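PDB 2JD4: laminin subunit ALPHA-1 from Mus musculus, which contributes the C-terminal LG4-5 domain pair of a basement membrane laminin, binds magnesium ions and probably helps attach laminin to cell surfaces. Local coordinates for residues A[41-46]-A[112-117]. The protein carries 4 engineered substitutions. Numbering follows the deposited sequence.
Sequences VRKRLQ and YIKRKA
In Arg44 and Ile113, CG and CG1 both stand anti to their backbone N (chi1 177° and -173°), and the two side chains run side by side in the same direction, with Arg44 CD 3.5 Å from Ile113 CD1. Tyr112, on the other face of the sheet with Leu45, has a chi1 of 147° that sets CG short of fully anti, and its ring lies against the backbone of 41-43. Lys43 O sits over one ring face, whereas Arg42 O lies in the ring plane at the edge, 3.0 Å from Tyr112 OH, a possible acceptor though not the only one within reach of the hydroxyl. Nearer the backbone, Tyr112 CD2 packs against Leu45 CB at 3.9 Å. The main chains form an antiparallel ladder: Leu45 N donates to Tyr112 O at 2.8 Å, and Tyr112 N returns a bond to Leu45 O at 2.9 Å. Past the non-hydrogen-bonded pair Arg44-Ile113, a long, weak bond of 3.3 Å from Lys114 N to Lys43 O continues the pairing into the type II' hairpin turn of 113-116. Lys43 NZ and Lys114 NZ lie 4.9 Å apart, where their like charges would probably repel. Phe85 and the magnesium ligand Leu87 also meet the Tyr112 side chain, and the contact lies at one end of the laminin G beta-sandwich, where strand 44-53 runs between strands 106-113 and 167-174, and 106-113 turns into 116-121.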
loop_
_atom_site.group_PDB
_atom_site.type_symbol
_atom_site.label_atom_id
_atom_site.label_comp_id
_atom_site.label_asym_id
_atom_site.label_seq_id
_atom_site.Cartn_x
_atom_site.Cartn_y
_atom_site.Cartn_z
ATOM N N VAL A 41 22.072 2.257 -24.340
ATOM C CA VAL A 41 22.443 1.618 -23.078
ATOM C C VAL A 41 23.273 0.342 -23.183
ATOM O O VAL A 41 23.584 -0.280 -22.166
ATOM C CB VAL A 41 21.182 1.301 -22.250
ATOM C CG1 VAL A 41 20.339 2.565 -22.085
ATOM C CG2 VAL A 41 20.374 0.211 -22.929
ATOM N N ARG A 42 23.629 -0.047 -24.403
ATOM C CA ARG A 42 24.414 -1.264 -24.610
ATOM C C ARG A 42 25.668 -1.356 -23.742
ATOM O O ARG A 42 25.932 -2.389 -23.121
ATOM C CB ARG A 42 24.802 -1.389 -26.086
ATOM C CG ARG A 42 23.629 -1.711 -27.010
ATOM C CD ARG A 42 24.066 -1.708 -28.463
ATOM N NE ARG A 42 24.452 -0.371 -28.908
ATOM C CZ ARG A 42 24.911 -0.094 -30.123
ATOM N NH1 ARG A 42 25.046 -1.064 -31.017
ATOM N NH2 ARG A 42 25.230 1.152 -30.447
ATOM N N LYS A 43 26.437 -0.276 -23.687
ATOM C CA LYS A 43 27.667 -0.266 -22.906
ATOM C C LYS A 43 27.592 0.621 -21.674
ATOM O O LYS A 43 28.543 0.699 -20.900
ATOM C CB LYS A 43 28.835 0.191 -23.787
ATOM C CG LYS A 43 29.312 -0.844 -24.797
ATOM C CD LYS A 43 30.005 -2.008 -24.095
ATOM C CE LYS A 43 30.525 -3.034 -25.092
ATOM N NZ LYS A 43 31.526 -2.445 -26.019
ATOM N N ARG A 44 26.463 1.291 -21.482
ATOM C CA ARG A 44 26.329 2.175 -20.334
ATOM C C ARG A 44 24.877 2.484 -19.996
ATOM O O ARG A 44 24.092 2.864 -20.867
ATOM C CB ARG A 44 27.091 3.477 -20.602
ATOM C CG ARG A 44 26.979 4.529 -19.509
ATOM C CD ARG A 44 27.951 5.673 -19.762
ATOM N NE ARG A 44 27.706 6.350 -21.033
ATOM C CZ ARG A 44 26.669 7.148 -21.270
ATOM N NH1 ARG A 44 25.774 7.371 -20.316
ATOM N NH2 ARG A 44 26.528 7.727 -22.456
ATOM N N LEU A 45 24.527 2.299 -18.726
ATOM C CA LEU A 45 23.177 2.580 -18.249
ATOM C C LEU A 45 23.264 3.343 -16.937
ATOM O O LEU A 45 23.589 2.769 -15.897
ATOM C CB LEU A 45 22.389 1.281 -18.034
ATOM C CG LEU A 45 20.984 1.430 -17.424
ATOM C CD1 LEU A 45 20.061 2.147 -18.404
ATOM C CD2 LEU A 45 20.421 0.058 -17.066
ATOM N N GLN A 46 23.002 4.645 -16.990
ATOM C CA GLN A 46 23.027 5.470 -15.791
ATOM C C GLN A 46 21.650 6.073 -15.587
ATOM O O GLN A 46 21.165 6.835 -16.424
ATOM C CB GLN A 46 24.047 6.606 -15.896
ATOM C CG GLN A 46 24.020 7.529 -14.669
ATOM C CD GLN A 46 24.863 8.790 -14.835
ATOM O OE1 GLN A 46 26.095 8.730 -14.901
ATOM N NE2 GLN A 46 24.197 9.940 -14.906
ATOM N N TYR A 112 25.749 1.270 -14.569
ATOM C CA TYR A 112 26.419 0.152 -15.205
ATOM C C TYR A 112 27.267 0.850 -16.263
ATOM O O TYR A 112 26.733 1.521 -17.144
ATOM C CB TYR A 112 25.423 -0.779 -15.894
ATOM C CG TYR A 112 25.974 -1.443 -17.147
ATOM C CD1 TYR A 112 27.179 -2.153 -17.121
ATOM C CD2 TYR A 112 25.294 -1.350 -18.362
ATOM C CE1 TYR A 112 27.695 -2.748 -18.286
ATOM C CE2 TYR A 112 25.797 -1.941 -19.529
ATOM C CZ TYR A 112 26.998 -2.636 -19.483
ATOM O OH TYR A 112 27.496 -3.209 -20.636
ATOM N N ILE A 113 28.583 0.729 -16.166
ATOM C CA ILE A 113 29.438 1.360 -17.157
ATOM C C ILE A 113 30.711 0.544 -17.367
ATOM O O ILE A 113 31.455 0.269 -16.425
ATOM C CB ILE A 113 29.771 2.820 -16.758
ATOM C CG1 ILE A 113 30.528 3.506 -17.897
ATOM C CG2 ILE A 113 30.565 2.851 -15.466
ATOM C CD1 ILE A 113 30.703 4.993 -17.701
ATOM N N LYS A 114 30.922 0.133 -18.612
ATOM C CA LYS A 114 32.081 -0.668 -18.997
ATOM C C LYS A 114 32.024 -2.068 -18.384
ATOM O O LYS A 114 31.221 -2.909 -18.800
ATOM C CB LYS A 114 33.379 0.037 -18.583
ATOM C CG LYS A 114 33.616 1.399 -19.234
ATOM C CD LYS A 114 33.787 1.321 -20.750
ATOM C CE LYS A 114 32.456 1.152 -21.479
ATOM N NZ LYS A 114 32.595 1.199 -22.969
ATOM N N ARG A 115 32.875 -2.314 -17.397
ATOM C CA ARG A 115 32.921 -3.614 -16.735
ATOM C C ARG A 115 32.636 -3.491 -15.242
ATOM O O ARG A 115 32.907 -4.412 -14.473
ATOM C CB ARG A 115 34.297 -4.255 -16.943
ATOM C CG ARG A 115 34.544 -4.782 -18.350
ATOM C CD ARG A 115 33.944 -6.170 -18.532
ATOM N NE ARG A 115 32.657 -6.158 -19.221
ATOM C CZ ARG A 115 31.900 -7.237 -19.397
ATOM N NH1 ARG A 115 32.303 -8.414 -18.928
ATOM N NH2 ARG A 115 30.751 -7.146 -20.055
ATOM N N LYS A 116 32.089 -2.350 -14.835
ATOM C CA LYS A 116 31.775 -2.107 -13.431
ATOM C C LYS A 116 30.318 -1.676 -13.249
ATOM O O LYS A 116 29.634 -1.332 -14.212
ATOM C CB LYS A 116 32.703 -1.024 -12.864
ATOM C CG LYS A 116 34.154 -1.460 -12.639
ATOM C CD LYS A 116 34.875 -1.811 -13.940
ATOM C CE LYS A 116 35.029 -0.601 -14.853
ATOM N NZ LYS A 116 35.652 -0.941 -16.166
ATOM N N ALA A 117 29.850 -1.711 -12.007
ATOM C CA ALA A 117 28.485 -1.310 -11.676
ATOM C C ALA A 117 28.464 -0.834 -10.230
ATOM O O ALA A 117 29.170 -1.385 -9.385
ATOM C CB ALA A 117 27.532 -2.485 -11.859
#